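Local coordinates for protein uncharacterized conserved (Bdellovibrio bacteriovorus, PDB 7O21) that probably acts as an LD-carboxypeptidase of the YkuD family that edits cell-wall peptidoglycan, an activity linked to the curvature of this predatory bacterium, at residues Leu108-Phe114 against Trp134-Ile138; Asp72-Gly78 against Thr145-Cys151; Val43-Glu49 against Ile173-Val179; Phe94-Arg98 against Ile166-Glu170. Where two conformers were deposited one is given. Residue numbers count along the deposited sequence, not the author numbering.

Contact 1: residues Leu108-Phe114 against Trp134-Ile138; sequences LYGALAF and WLHAI. With SCN (thiocyanate ion), chain E.
Trp-134 enters in extended conformation (m rotamer), its indole meeting Tyr-109 obliquely (CZ3 to Tyr-109 CZ 3.7 Å, planes at 47°) and touching Ala-113 (CE3 to Ala-113 CB 3.5 Å); the thiocyanate sulfur lies over one indole face. Leu-135 forms an antiparallel hydrogen-bonded pair with Phe-114 (CA-CA 5.1 Å): Phe-114 N to Leu-135 O is 2.7 Å and Leu-135 N to Phe-114 O 2.9 Å. Next, His-136 faces Ala-113 in a non-hydrogen-bonded pair (CA-CA 4.1 Å), its side chain on the sheet face away from Leu-135. This strand pair belongs to the YkuD catalytic barrel, where His-136 is the predicted proton donor/acceptor beside Cys-151. Its p rotamer places ND1 2.6 Å from Ala-137 O, a hydrogen bond, and its ring face receives the edge of Tyr-109 in a T-shaped pair (centroids 4.8 Å). Tyr-109 OH bonds to Gly-225 O of the second subunit. At Ala-137, N makes weak bonds to Tyr-109 O (3.0 Å) and Leu-112 O (3.4 Å), the ends of a type II' turn that follows a short helix. Gly-110, with phi 57°, sits 3.9 Å CA-to-CA from Ile-138; a CB there would clash with Ile-138 N.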
loop_
_atom_site.group_PDB
_atom_site.type_symbol
_atom_site.label_atom_id
_atom_site.label_comp_id
_atom_site.label_asym_id
_atom_site.label_seq_id
_atom_site.Cartn_x
_atom_site.Cartn_y
_atom_site.Cartn_z
ATOM N N LEU A 108 9.880 19.717 12.486
ATOM C CA LEU A 108 9.146 18.574 13.008
ATOM C C LEU A 108 9.901 17.261 12.861
ATOM O O LEU A 108 9.703 16.359 13.683
ATOM C CB LEU A 108 7.797 18.427 12.287
ATOM C CG LEU A 108 6.809 19.589 12.362
ATOM C CD1 LEU A 108 5.510 19.186 11.667
ATOM C CD2 LEU A 108 6.543 19.975 13.794
ATOM N N TYR A 109 10.738 17.123 11.832
ATOM C CA TYR A 109 11.274 15.826 11.448
ATOM C C TYR A 109 12.790 15.799 11.379
ATOM O O TYR A 109 13.366 14.752 11.065
ATOM C CB TYR A 109 10.664 15.382 10.104
ATOM C CG TYR A 109 9.165 15.293 10.204
ATOM C CD1 TYR A 109 8.561 14.384 11.059
ATOM C CD2 TYR A 109 8.346 16.145 9.458
ATOM C CE1 TYR A 109 7.199 14.326 11.183
ATOM C CE2 TYR A 109 6.980 16.086 9.571
ATOM C CZ TYR A 109 6.412 15.170 10.426
ATOM O OH TYR A 109 5.056 15.086 10.577
ATOM N N GLY A 110 13.450 16.913 11.662
ATOM C CA GLY A 110 14.880 16.947 11.461
ATOM C C GLY A 110 15.258 16.603 10.031
ATOM O O GLY A 110 14.518 16.863 9.071
ATOM N N ALA A 111 16.429 15.981 9.885
ATOM C CA ALA A 111 17.040 15.873 8.570
ATOM C C ALA A 111 16.421 14.798 7.692
ATOM O O ALA A 111 16.554 14.876 6.468
ATOM C CB ALA A 111 18.539 15.610 8.703
ATOM N N LEU A 112 15.745 13.804 8.266
ATOM C CA LEU A 112 15.277 12.683 7.468
ATOM C C LEU A 112 14.111 12.034 8.186
ATOM O O LEU A 112 14.048 12.029 9.413
ATOM C CB LEU A 112 16.371 11.618 7.303
ATOM C CG LEU A 112 17.489 11.738 6.270
ATOM C CD1 LEU A 112 18.348 10.478 6.325
ATOM C CD2 LEU A 112 16.931 11.929 4.875
ATOM N N ALA A 113 13.219 11.432 7.406
ATOM C CA ALA A 113 12.170 10.583 7.951
ATOM C C ALA A 113 12.048 9.354 7.078
ATOM O O ALA A 113 12.243 9.418 5.863
ATOM C CB ALA A 113 10.800 11.273 7.999
ATOM N N PHE A 114 11.706 8.233 7.703
ATOM C CA PHE A 114 11.383 7.010 6.989
ATOM C C PHE A 114 9.971 6.605 7.368
ATOM O O PHE A 114 9.646 6.526 8.556
ATOM C CB PHE A 114 12.360 5.897 7.358
ATOM C CG PHE A 114 13.754 6.152 6.883
ATOM C CD1 PHE A 114 14.656 6.841 7.690
ATOM C CD2 PHE A 114 14.168 5.723 5.624
ATOM C CE1 PHE A 114 15.941 7.094 7.255
ATOM C CE2 PHE A 114 15.462 5.982 5.182
ATOM C CZ PHE A 114 16.347 6.669 6.002
ATOM N N TRP A 134 6.252 6.975 11.733
ATOM C CA TRP A 134 7.489 7.191 11.005
ATOM C C TRP A 134 8.649 7.038 11.976
ATOM O O TRP A 134 8.496 7.200 13.191
ATOM C CB TRP A 134 7.575 8.629 10.470
ATOM C CG TRP A 134 6.666 8.989 9.326
ATOM C CD1 TRP A 134 5.724 8.205 8.733
ATOM C CD2 TRP A 134 6.644 10.242 8.637
ATOM N NE1 TRP A 134 5.100 8.902 7.718
ATOM C CE2 TRP A 134 5.655 10.155 7.636
ATOM C CE3 TRP A 134 7.364 11.436 8.773
ATOM C CZ2 TRP A 134 5.374 11.211 6.765
ATOM C CZ3 TRP A 134 7.082 12.485 7.916
ATOM C CH2 TRP A 134 6.101 12.365 6.919
ATOM N N LEU A 135 9.828 6.770 11.417
ATOM C CA LEU A 135 11.097 6.921 12.122
ATOM C C LEU A 135 11.724 8.219 11.618
ATOM O O LEU A 135 11.924 8.376 10.410
ATOM C CB LEU A 135 12.010 5.739 11.796
ATOM C CG LEU A 135 13.496 5.918 12.124
ATOM C CD1 LEU A 135 13.798 5.951 13.639
ATOM C CD2 LEU A 135 14.275 4.799 11.453
ATOM N N HIS A 136 11.961 9.176 12.512
ATOM C CA HIS A 136 12.453 10.464 12.034
ATOM C C HIS A 136 13.320 11.128 13.089
ATOM O O HIS A 136 13.570 10.572 14.155
ATOM C CB HIS A 136 11.309 11.377 11.560
ATOM C CG HIS A 136 10.367 11.806 12.641
ATOM N ND1 HIS A 136 10.679 12.793 13.558
ATOM C CD2 HIS A 136 9.098 11.420 12.923
ATOM C CE1 HIS A 136 9.647 12.980 14.364
ATOM N NE2 HIS A 136 8.675 12.158 13.999
ATOM N N ALA A 137 13.816 12.318 12.763
ATOM C CA ALA A 137 14.650 13.071 13.681
ATOM C C ALA A 137 13.908 14.332 14.128
ATOM O O ALA A 137 12.674 14.418 14.011
ATOM C CB ALA A 137 16.009 13.340 13.035
ATOM N N ILE A 138 14.641 15.261 14.672
ATOM C CA ILE A 138 14.030 16.473 15.258
ATOM C C ILE A 138 15.161 17.463 15.505
ATOM O O ILE A 138 16.262 17.071 15.533
ATOM C CB ILE A 138 13.253 16.075 16.530
ATOM C CG1 ILE A 138 12.014 16.953 16.743
ATOM C CG2 ILE A 138 14.169 15.958 17.742
ATOM C CD1 ILE A 138 10.871 16.287 17.401
HETATM S S SCN E . 2.707 10.596 10.493
HETATM C C SCN E . 3.544 11.837 11.247
HETATM N N SCN E . 4.125 12.672 11.764
#

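Contact 2: residues Asp72-Gly78 against Thr145-Cys151; sequences DIGKMGG and TRGSRGC
Strand residues Asp-72 and Ile-73 run on into an irregular segment that lies along the loop 145-151, with CA-CA distances of 3.8 Å for Gly-74 and Gly-147, 4.3 Å for Lys-75 and Arg-149, and 4.6 Å for the bridged Met-76 and Ser-148. Five backbone hydrogen bonds join them: Gly-74 N to Cys-151 O (2.9 Å), Gly-150 N to Gly-74 O (3.0 Å), Lys-75 N to Thr-145 O (3.0 Å), Met-76 N to Gly-147 O (3.0 Å) and Arg-149 N to Met-76 O (2.8 Å). A CB on Gly-74 would strike Ser-148 O and Gly-147 C. Ser-148 to Cys-151 make a type II turn, Cys-151 N bonding Ser-148 O at 3.1 Å, and Gly-150 takes phi 92°. This turn carries the Ser-X-Gly-Cys signature of YkuD enzymes and delivers Cys-151, the predicted nucleophile, toward His-136. Among the side chains, Ile-73 CG2 rests 3.6 Å from Gly-150 CA, while Thr-145 CG2 contacts Ile-73 O and Asp-72 OD2, both at 3.5 Å. Met-76, m at chi1, chi2 and chi3, brings CG 3.1 Å from Arg-146 O. Arg-149 extends, t through chi3, past Gly-78, and its NH2 bonds to Lys-87 O.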
loop_
_atom_site.group_PDB
_atom_site.type_symbol
_atom_site.label_atom_id
_atom_site.label_comp_id
_atom_site.label_asym_id
_atom_site.label_seq_id
_atom_site.Cartn_x
_atom_site.Cartn_y
_atom_site.Cartn_z
ATOM N N ASP A 72 13.405 7.672 21.333
ATOM C CA ASP A 72 12.207 7.797 22.150
ATOM C C ASP A 72 11.000 7.822 21.228
ATOM O O ASP A 72 11.133 7.806 20.003
ATOM C CB ASP A 72 12.269 9.046 23.040
ATOM C CG ASP A 72 11.625 8.836 24.412
ATOM O OD1 ASP A 72 10.705 7.998 24.545
ATOM O OD2 ASP A 72 12.037 9.542 25.356
ATOM N N ILE A 73 9.813 7.820 21.830
ATOM C CA ILE A 73 8.561 7.864 21.092
ATOM C C ILE A 73 7.942 9.244 21.234
ATOM O O ILE A 73 7.908 9.816 22.333
ATOM C CB ILE A 73 7.590 6.786 21.599
ATOM C CG1 ILE A 73 8.248 5.409 21.518
ATOM C CG2 ILE A 73 6.283 6.855 20.819
ATOM C CD1 ILE A 73 8.514 4.907 20.105
ATOM N N GLY A 74 7.445 9.779 20.119
ATOM C CA GLY A 74 6.775 11.065 20.167
ATOM C C GLY A 74 5.488 10.989 20.966
ATOM O O GLY A 74 4.797 9.970 20.987
ATOM N N LYS A 75 5.166 12.098 21.632
ATOM C CA LYS A 75 4.021 12.155 22.528
ATOM C C LYS A 75 2.982 13.200 22.143
ATOM O O LYS A 75 1.968 13.325 22.840
ATOM C CB LYS A 75 4.494 12.425 23.963
ATOM C CG LYS A 75 5.252 11.284 24.603
ATOM C CD LYS A 75 5.514 11.577 26.066
ATOM C CE LYS A 75 5.950 10.332 26.823
ATOM N NZ LYS A 75 7.320 10.482 27.397
ATOM N N MET A 76 3.187 13.937 21.059
ATOM C CA MET A 76 2.376 15.108 20.758
ATOM C C MET A 76 1.155 14.746 19.922
ATOM O O MET A 76 1.180 13.811 19.116
ATOM C CB MET A 76 3.211 16.145 20.006
ATOM C CG MET A 76 4.264 16.822 20.864
ATOM S SD MET A 76 3.520 17.819 22.169
ATOM C CE MET A 76 2.825 19.158 21.199
ATOM N N GLY A 77 0.083 15.510 20.121
ATOM C CA GLY A 77 -1.118 15.368 19.313
ATOM C C GLY A 77 -1.784 14.016 19.413
ATOM O O GLY A 77 -2.401 13.564 18.443
ATOM N N GLY A 78 -1.680 13.356 20.562
ATOM C CA GLY A 78 -2.270 12.041 20.736
ATOM C C GLY A 78 -3.778 12.061 20.885
ATOM O O GLY A 78 -4.299 12.046 22.000
ATOM N N THR A 145 10.694 13.527 22.499
ATOM C CA THR A 145 9.269 13.313 22.720
ATOM C C THR A 145 8.403 14.417 22.128
ATOM O O THR A 145 7.172 14.301 22.169
ATOM C CB THR A 145 8.993 13.169 24.216
ATOM O OG1 THR A 145 9.718 14.180 24.925
ATOM C CG2 THR A 145 9.464 11.812 24.710
ATOM N N ARG A 146 9.000 15.469 21.569
ATOM C CA ARG A 146 8.170 16.421 20.841
ATOM C C ARG A 146 7.598 15.848 19.547
ATOM O O ARG A 146 6.709 16.469 18.958
ATOM C CB ARG A 146 8.922 17.722 20.584
ATOM C CG ARG A 146 7.989 18.864 20.233
ATOM C CD ARG A 146 8.716 20.191 20.205
ATOM N NE ARG A 146 9.109 20.657 21.532
ATOM C CZ ARG A 146 9.561 21.884 21.772
ATOM N NH1 ARG A 146 9.666 22.743 20.770
ATOM N NH2 ARG A 146 9.907 22.253 22.996
ATOM N N GLY A 147 8.062 14.684 19.104
ATOM C CA GLY A 147 7.494 14.057 17.920
ATOM C C GLY A 147 6.015 13.759 18.081
ATOM O O GLY A 147 5.455 13.726 19.177
ATOM N N SER A 148 5.372 13.523 16.940
ATOM C CA SER A 148 3.958 13.189 16.939
ATOM C C SER A 148 3.763 11.809 17.549
ATOM O O SER A 148 4.645 10.947 17.484
ATOM C CB SER A 148 3.410 13.212 15.509
ATOM O OG SER A 148 2.196 12.487 15.392
ATOM N N ARG A 149 2.591 11.613 18.146
ATOM C CA ARG A 149 2.346 10.444 18.975
ATOM C C ARG A 149 2.652 9.163 18.215
ATOM O O ARG A 149 2.133 8.931 17.121
ATOM C CB ARG A 149 0.891 10.434 19.453
ATOM C CG ARG A 149 0.619 9.369 20.504
ATOM C CD ARG A 149 -0.851 9.297 20.888
ATOM N NE ARG A 149 -1.045 8.407 22.029
ATOM C CZ ARG A 149 -2.013 8.536 22.930
ATOM N NH1 ARG A 149 -2.893 9.524 22.831
ATOM N NH2 ARG A 149 -2.100 7.674 23.933
ATOM N N GLY A 150 3.507 8.335 18.807
ATOM C CA GLY A 150 3.792 7.025 18.278
ATOM C C GLY A 150 4.974 6.943 17.332
ATOM O O GLY A 150 5.419 5.833 17.024
ATOM N N CYS A 151 5.487 8.071 16.844
ATOM C CA CYS A 151 6.643 8.041 15.962
ATOM C C CYS A 151 7.893 7.687 16.749
ATOM O O CYS A 151 8.017 8.007 17.933
ATOM C CB CYS A 151 6.836 9.403 15.324
ATOM S SG CYS A 151 5.685 9.641 13.936
#

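Contact 3: residues Val43-Glu49 against Ile173-Val179; sequences VILVDKE and ILIFDHV
Val-46 and Leu-45 sit at the apolar centre, on opposite faces of two parallel strands. Val-46 (t) sets CG2 4.0 Å from Ile-173 CD1 and 4.4 Å from Ile-175 CG1, while Ile-44 CG2 lies 3.9 Å from Ile-173 CG1. On the other face Leu-45 CD1 meets Leu-174 CB at 3.9 Å and Phe-176 CD2 at 3.7 Å. The strand axes come within 4.7 Å at 13°, pairing Ile-44 with Ile-173 through Asp-47 with Phe-176. Backbone bonds zigzag across: Leu-174 N to Ile-44 O (2.8 Å), Val-46 N to Leu-174 O (2.7 Å), Phe-176 N to Val-46 O (3.0 Å) and Lys-48 N to Phe-176 O (3.0 Å). Past the strand ends the chemistry turns polar. Lys-48, extended from an m chi1, forms a salt bridge from NZ to Asp-177 OD1 (2.6 Å), and His-178 ND1 donates to Glu-49 OE1 (2.6 Å). One water accepts from Val-179 N (2.9 Å) near Asp-47, whose OD1 also takes Gln-50 N. This parallel pair closes the catalytic-domain barrel: strand 52-59 flanks 42-47, strand 91-99 flanks 172-176, Val-152 touches Val-46 and Ile-175, and Phe-176 stacks on His-257 of the NTF2-like domain.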
loop_
_atom_site.group_PDB
_atom_site.type_symbol
_atom_site.label_atom_id
_atom_site.label_comp_id
_atom_site.label_asym_id
_atom_site.label_seq_id
_atom_site.Cartn_x
_atom_site.Cartn_y
_atom_site.Cartn_z
ATOM N N VAL A 43 17.925 -5.408 10.607
ATOM C CA VAL A 43 16.644 -5.205 11.277
ATOM C C VAL A 43 16.850 -4.123 12.325
ATOM O O VAL A 43 17.828 -4.176 13.076
ATOM C CB VAL A 43 16.172 -6.499 11.963
ATOM C CG1 VAL A 43 15.024 -6.210 12.924
ATOM C CG2 VAL A 43 15.762 -7.542 10.913
ATOM N N ILE A 44 15.939 -3.162 12.395
ATOM C CA ILE A 44 15.971 -2.132 13.430
ATOM C C ILE A 44 15.021 -2.537 14.548
ATOM O O ILE A 44 13.870 -2.916 14.283
ATOM C CB ILE A 44 15.598 -0.758 12.854
ATOM C CG1 ILE A 44 16.670 -0.301 11.847
ATOM C CG2 ILE A 44 15.421 0.250 13.992
ATOM C CD1 ILE A 44 16.290 0.961 11.105
ATOM N N LEU A 45 15.494 -2.471 15.800
ATOM C CA LEU A 45 14.706 -2.862 16.965
ATOM C C LEU A 45 14.599 -1.662 17.892
ATOM O O LEU A 45 15.624 -1.103 18.307
ATOM C CB LEU A 45 15.370 -4.024 17.709
ATOM C CG LEU A 45 14.745 -4.369 19.059
ATOM C CD1 LEU A 45 13.351 -4.918 18.866
ATOM C CD2 LEU A 45 15.634 -5.368 19.801
ATOM N N VAL A 46 13.370 -1.252 18.201
ATOM C CA VAL A 46 13.117 -0.108 19.081
ATOM C C VAL A 46 12.566 -0.627 20.403
ATOM O O VAL A 46 11.537 -1.310 20.435
ATOM C CB VAL A 46 12.149 0.900 18.447
ATOM C CG1 VAL A 46 11.925 2.094 19.393
ATOM C CG2 VAL A 46 12.646 1.356 17.088
ATOM N N ASP A 47 13.239 -0.286 21.496
ATOM C CA ASP A 47 12.887 -0.715 22.849
ATOM C C ASP A 47 12.376 0.536 23.561
ATOM O O ASP A 47 13.171 1.374 23.999
ATOM C CB ASP A 47 14.148 -1.282 23.501
ATOM C CG ASP A 47 13.952 -1.706 24.936
ATOM O OD1 ASP A 47 12.969 -1.295 25.585
ATOM O OD2 ASP A 47 14.816 -2.468 25.417
ATOM N N LYS A 48 11.049 0.678 23.658
ATOM C CA LYS A 48 10.486 1.897 24.237
ATOM C C LYS A 48 10.902 2.068 25.688
ATOM O O LYS A 48 11.234 3.182 26.113
ATOM C CB LYS A 48 8.963 1.913 24.141
ATOM C CG LYS A 48 8.407 1.920 22.729
ATOM C CD LYS A 48 6.886 2.038 22.805
ATOM C CE LYS A 48 6.232 1.991 21.441
ATOM N NZ LYS A 48 4.757 1.797 21.600
ATOM N N GLU A 49 10.881 0.980 26.464
ATOM C CA GLU A 49 11.174 1.083 27.890
ATOM C C GLU A 49 12.588 1.600 28.125
ATOM O O GLU A 49 12.805 2.486 28.961
ATOM C CB GLU A 49 10.980 -0.279 28.552
ATOM C CG GLU A 49 11.440 -0.330 29.997
ATOM C CD GLU A 49 11.404 -1.735 30.556
ATOM O OE1 GLU A 49 10.916 -2.640 29.848
ATOM O OE2 GLU A 49 11.864 -1.939 31.699
ATOM N N ILE A 173 11.357 -2.606 10.915
ATOM C CA ILE A 173 11.499 -1.880 12.170
ATOM C C ILE A 173 10.524 -2.500 13.159
ATOM O O ILE A 173 9.317 -2.584 12.893
ATOM C CB ILE A 173 11.316 -0.360 12.005
ATOM C CG1 ILE A 173 11.532 0.336 13.339
ATOM C CG2 ILE A 173 9.944 -0.005 11.372
ATOM C CD1 ILE A 173 11.740 1.842 13.211
ATOM N N LEU A 174 11.059 -3.009 14.262
ATOM C CA LEU A 174 10.278 -3.665 15.303
ATOM C C LEU A 174 10.138 -2.664 16.435
ATOM O O LEU A 174 11.144 -2.220 16.997
ATOM C CB LEU A 174 11.003 -4.908 15.803
ATOM C CG LEU A 174 11.348 -5.970 14.755
ATOM C CD1 LEU A 174 12.002 -7.198 15.410
ATOM C CD2 LEU A 174 10.132 -6.359 13.934
ATOM N N ILE A 175 8.907 -2.282 16.745
ATOM C CA ILE A 175 8.632 -1.212 17.695
ATOM C C ILE A 175 7.923 -1.858 18.876
ATOM O O ILE A 175 6.731 -2.165 18.805
ATOM C CB ILE A 175 7.804 -0.085 17.060
ATOM C CG1 ILE A 175 8.542 0.507 15.836
ATOM C CG2 ILE A 175 7.510 1.017 18.100
ATOM C CD1 ILE A 175 7.721 1.492 15.002
ATOM N N PHE A 176 8.647 -2.087 19.972
ATOM C CA PHE A 176 8.142 -2.893 21.078
ATOM C C PHE A 176 8.175 -2.069 22.355
ATOM O O PHE A 176 9.176 -1.402 22.636
ATOM C CB PHE A 176 9.003 -4.148 21.255
ATOM C CG PHE A 176 8.953 -5.118 20.079
ATOM C CD1 PHE A 176 7.879 -5.127 19.199
ATOM C CD2 PHE A 176 9.985 -6.027 19.881
ATOM C CE1 PHE A 176 7.827 -6.042 18.134
ATOM C CE2 PHE A 176 9.944 -6.942 18.821
ATOM C CZ PHE A 176 8.865 -6.941 17.944
ATOM N N ASP A 177 7.073 -2.112 23.120
ATOM C CA ASP A 177 7.031 -1.431 24.411
ATOM C C ASP A 177 8.095 -1.989 25.342
ATOM O O ASP A 177 8.719 -1.245 26.112
ATOM C CB ASP A 177 5.651 -1.599 25.064
ATOM C CG ASP A 177 4.554 -0.812 24.363
ATOM O OD1 ASP A 177 4.811 -0.195 23.311
ATOM O OD2 ASP A 177 3.413 -0.815 24.867
ATOM N N HIS A 178 8.328 -3.298 25.274
ATOM C CA HIS A 178 9.283 -3.968 26.137
ATOM C C HIS A 178 10.087 -4.921 25.263
ATOM O O HIS A 178 9.614 -5.343 24.207
ATOM C CB HIS A 178 8.508 -4.697 27.249
ATOM C CG HIS A 178 7.775 -3.762 28.168
ATOM N ND1 HIS A 178 8.410 -3.012 29.135
ATOM C CD2 HIS A 178 6.470 -3.401 28.212
ATOM C CE1 HIS A 178 7.522 -2.261 29.763
ATOM N NE2 HIS A 178 6.337 -2.475 29.219
ATOM N N VAL A 179 11.321 -5.217 25.671
ATOM C CA VAL A 179 12.180 -6.178 24.976
ATOM C C VAL A 179 12.734 -7.155 26.005
ATOM O O VAL A 179 13.380 -6.737 26.971
ATOM C CB VAL A 179 13.325 -5.497 24.208
ATOM C CG1 VAL A 179 14.264 -6.544 23.609
ATOM C CG2 VAL A 179 12.768 -4.592 23.119
HETATM O O HOH W 1 12.719 -3.448 27.447
HETATM O O HOH W 2 14.889 -4.274 27.458
#

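Contact 4: residues Phe94-Arg98 against Ile166-Glu170; sequences FLQER and IKLGE. With EDO (1,2-ethanediol), chain K.
Leu-95 and Leu-168 are the two residues most buried by the contact, one from a barrel strand and the other from the loop packed against it. Leu-95 (chi1 m, chi2 t) sends CD1 to 3.8 Å from Ile-166 CG1, the apolar bridge on the inner side. Its backbone does the polar work: Leu-95 O accepts a hydrogen bond from Gly-169 N at 2.8 Å, the one direct hydrogen bond between the segments. Leu-168, also m then t, lies along the strand further on, with CB 3.5 Å from Gln-96 O, CD2 3.8 Å from Arg-98 N, and CD1 4.0 Å from Arg-98 CB. The loop is bent by a turn in which Glu-170 N bonds to Lys-167 O (3.0 Å); Leu-168 at -62/136 and Gly-169 at 83/-8 have type II values, and the third position (i+2), held by Gly-169, calls for glycine because a CB would jam against the preceding carbonyl. Gly-169 CA thereby comes 4.4 Å from Gln-96 CA. At the near end Phe-94, third in buried area, turns its ring edge to Glu-170 O (CD2 to O 3.2 Å). A water accepts weakly from Arg-98 NH1 (3.4 Å) and donates to Ile-166 O (3.3 Å). The loop links helix 156-163 to strand 172-176, which flanks strand 91-99 on one side; strand 113-116 flanks it on the other, and its Phe-114 touches Leu-95, Arg-98 and Ile-166.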
loop_
_atom_site.group_PDB
_atom_site.type_symbol
_atom_site.label_atom_id
_atom_site.label_comp_id
_atom_site.label_asym_id
_atom_site.label_seq_id
_atom_site.Cartn_x
_atom_site.Cartn_y
_atom_site.Cartn_z
ATOM N N PHE A 94 7.796 -2.498 8.452
ATOM C CA PHE A 94 8.845 -2.403 7.405
ATOM C C PHE A 94 8.937 -0.923 7.004
ATOM O O PHE A 94 7.926 -0.251 6.984
ATOM C CB PHE A 94 8.501 -3.289 6.193
ATOM C CG PHE A 94 8.587 -4.786 6.418
ATOM C CD1 PHE A 94 7.575 -5.485 7.059
ATOM C CD2 PHE A 94 9.701 -5.510 6.012
ATOM C CE1 PHE A 94 7.691 -6.848 7.296
ATOM C CE2 PHE A 94 9.809 -6.869 6.247
ATOM C CZ PHE A 94 8.793 -7.533 6.880
ATOM N N LEU A 95 10.138 -0.426 6.761
ATOM C CA LEU A 95 10.331 0.950 6.318
ATOM C C LEU A 95 10.101 1.055 4.815
ATOM O O LEU A 95 10.597 0.225 4.045
ATOM C CB LEU A 95 11.738 1.408 6.680
ATOM C CG LEU A 95 11.950 1.372 8.202
ATOM C CD1 LEU A 95 13.423 1.279 8.547
ATOM C CD2 LEU A 95 11.289 2.581 8.859
ATOM N N GLN A 96 9.356 2.076 4.413
ATOM C CA GLN A 96 8.897 2.176 3.009
ATOM C C GLN A 96 9.548 3.294 2.193
ATOM O O GLN A 96 9.947 3.004 1.100
ATOM C CB GLN A 96 7.381 2.355 3.015
ATOM C CG GLN A 96 6.612 1.198 3.631
ATOM C CD GLN A 96 5.137 1.252 3.325
ATOM O OE1 GLN A 96 4.450 2.207 3.647
ATOM N NE2 GLN A 96 4.635 0.229 2.658
ATOM N N GLU A 97 9.450 4.544 2.631
ATOM C CA GLU A 97 9.946 5.665 1.847
ATOM C C GLU A 97 10.851 6.539 2.696
ATOM O O GLU A 97 10.707 6.612 3.917
ATOM C CB GLU A 97 8.790 6.558 1.368
ATOM C CG GLU A 97 7.784 5.882 0.451
ATOM C CD GLU A 97 6.607 6.792 0.121
ATOM O OE1 GLU A 97 6.806 8.019 0.008
ATOM O OE2 GLU A 97 5.478 6.277 -0.000
ATOM N N ARG A 98 11.774 7.218 2.027
ATOM C CA ARG A 98 12.683 8.164 2.653
ATOM C C ARG A 98 12.274 9.575 2.243
ATOM O O ARG A 98 12.057 9.849 1.057
ATOM C CB ARG A 98 14.114 7.861 2.209
ATOM C CG ARG A 98 15.188 8.817 2.711
ATOM C CD ARG A 98 16.543 8.419 2.125
ATOM N NE ARG A 98 17.525 9.496 2.231
ATOM C CZ ARG A 98 18.826 9.304 2.428
ATOM N NH1 ARG A 98 19.308 8.073 2.540
ATOM N NH2 ARG A 98 19.648 10.342 2.510
ATOM N N ILE A 166 19.250 1.092 5.888
ATOM C CA ILE A 166 17.839 0.960 5.556
ATOM C C ILE A 166 17.682 0.751 4.059
ATOM O O ILE A 166 18.093 1.593 3.250
ATOM C CB ILE A 166 17.030 2.166 6.053
ATOM C CG1 ILE A 166 16.986 2.163 7.580
ATOM C CG2 ILE A 166 15.616 2.137 5.466
ATOM C CD1 ILE A 166 16.517 3.489 8.145
ATOM N N LYS A 167 17.077 -0.374 3.697
ATOM C CA LYS A 167 16.714 -0.680 2.322
ATOM C C LYS A 167 15.218 -0.421 2.208
ATOM O O LYS A 167 14.408 -1.091 2.861
ATOM C CB LYS A 167 17.060 -2.137 2.030
ATOM C CG LYS A 167 16.855 -2.582 0.599
ATOM C CD LYS A 167 17.467 -3.989 0.468
ATOM C CE LYS A 167 17.631 -4.436 -0.948
ATOM N NZ LYS A 167 18.236 -5.789 -0.905
ATOM N N LEU A 168 14.851 0.572 1.401
ATOM C CA LEU A 168 13.453 0.966 1.320
ATOM C C LEU A 168 12.604 -0.188 0.815
ATOM O O LEU A 168 12.976 -0.889 -0.130
ATOM C CB LEU A 168 13.302 2.176 0.402
ATOM C CG LEU A 168 13.968 3.447 0.916
ATOM C CD1 LEU A 168 13.666 4.573 -0.061
ATOM C CD2 LEU A 168 13.471 3.781 2.315
ATOM N N GLY A 169 11.462 -0.394 1.464
ATOM C CA GLY A 169 10.584 -1.488 1.143
ATOM C C GLY A 169 10.943 -2.808 1.783
ATOM O O GLY A 169 10.150 -3.758 1.685
ATOM N N GLU A 170 12.088 -2.901 2.447
ATOM C CA GLU A 170 12.569 -4.197 2.922
ATOM C C GLU A 170 12.981 -4.223 4.388
ATOM O O GLU A 170 12.725 -5.214 5.073
ATOM C CB GLU A 170 13.736 -4.685 2.053
ATOM C CG GLU A 170 13.417 -4.772 0.562
ATOM C CD GLU A 170 12.345 -5.780 0.232
ATOM O OE1 GLU A 170 12.111 -6.707 1.036
ATOM O OE2 GLU A 170 11.745 -5.648 -0.860
HETATM C C1 EDO K . 11.002 -8.807 -4.546
HETATM O O1 EDO K . 12.194 -8.339 -5.183
HETATM C C2 EDO K . 11.097 -8.496 -3.058
HETATM O O2 EDO K . 11.181 -7.076 -2.880
HETATM O O HOH W 3 18.364 4.872 3.329
#

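All four contacts reach the same barrel, but at different depths. Contacts 1 and 3 are buried strand pairings, antiparallel in the first and parallel in the second; contact 1 is rich in aromatic rings, contact 3 has a largely aliphatic centre and a single charged end, where the two strands run out. Contact 2 is partly buried and held mainly by main-chain bonds between irregular segments, whereas contact 4 lies at the surface with a single direct hydrogen bond. Contacts 1 and 2 together form the predicted catalytic centre, His-136 NE2 lying 3.6 Å from Cys-151 CB. Contacts 1, 3 and 4 share an apolar interior: Leu-95 meets Phe-114 and Ile-173, and Ile-44 meets Ile-166. Contacts 2 and 4 do not touch.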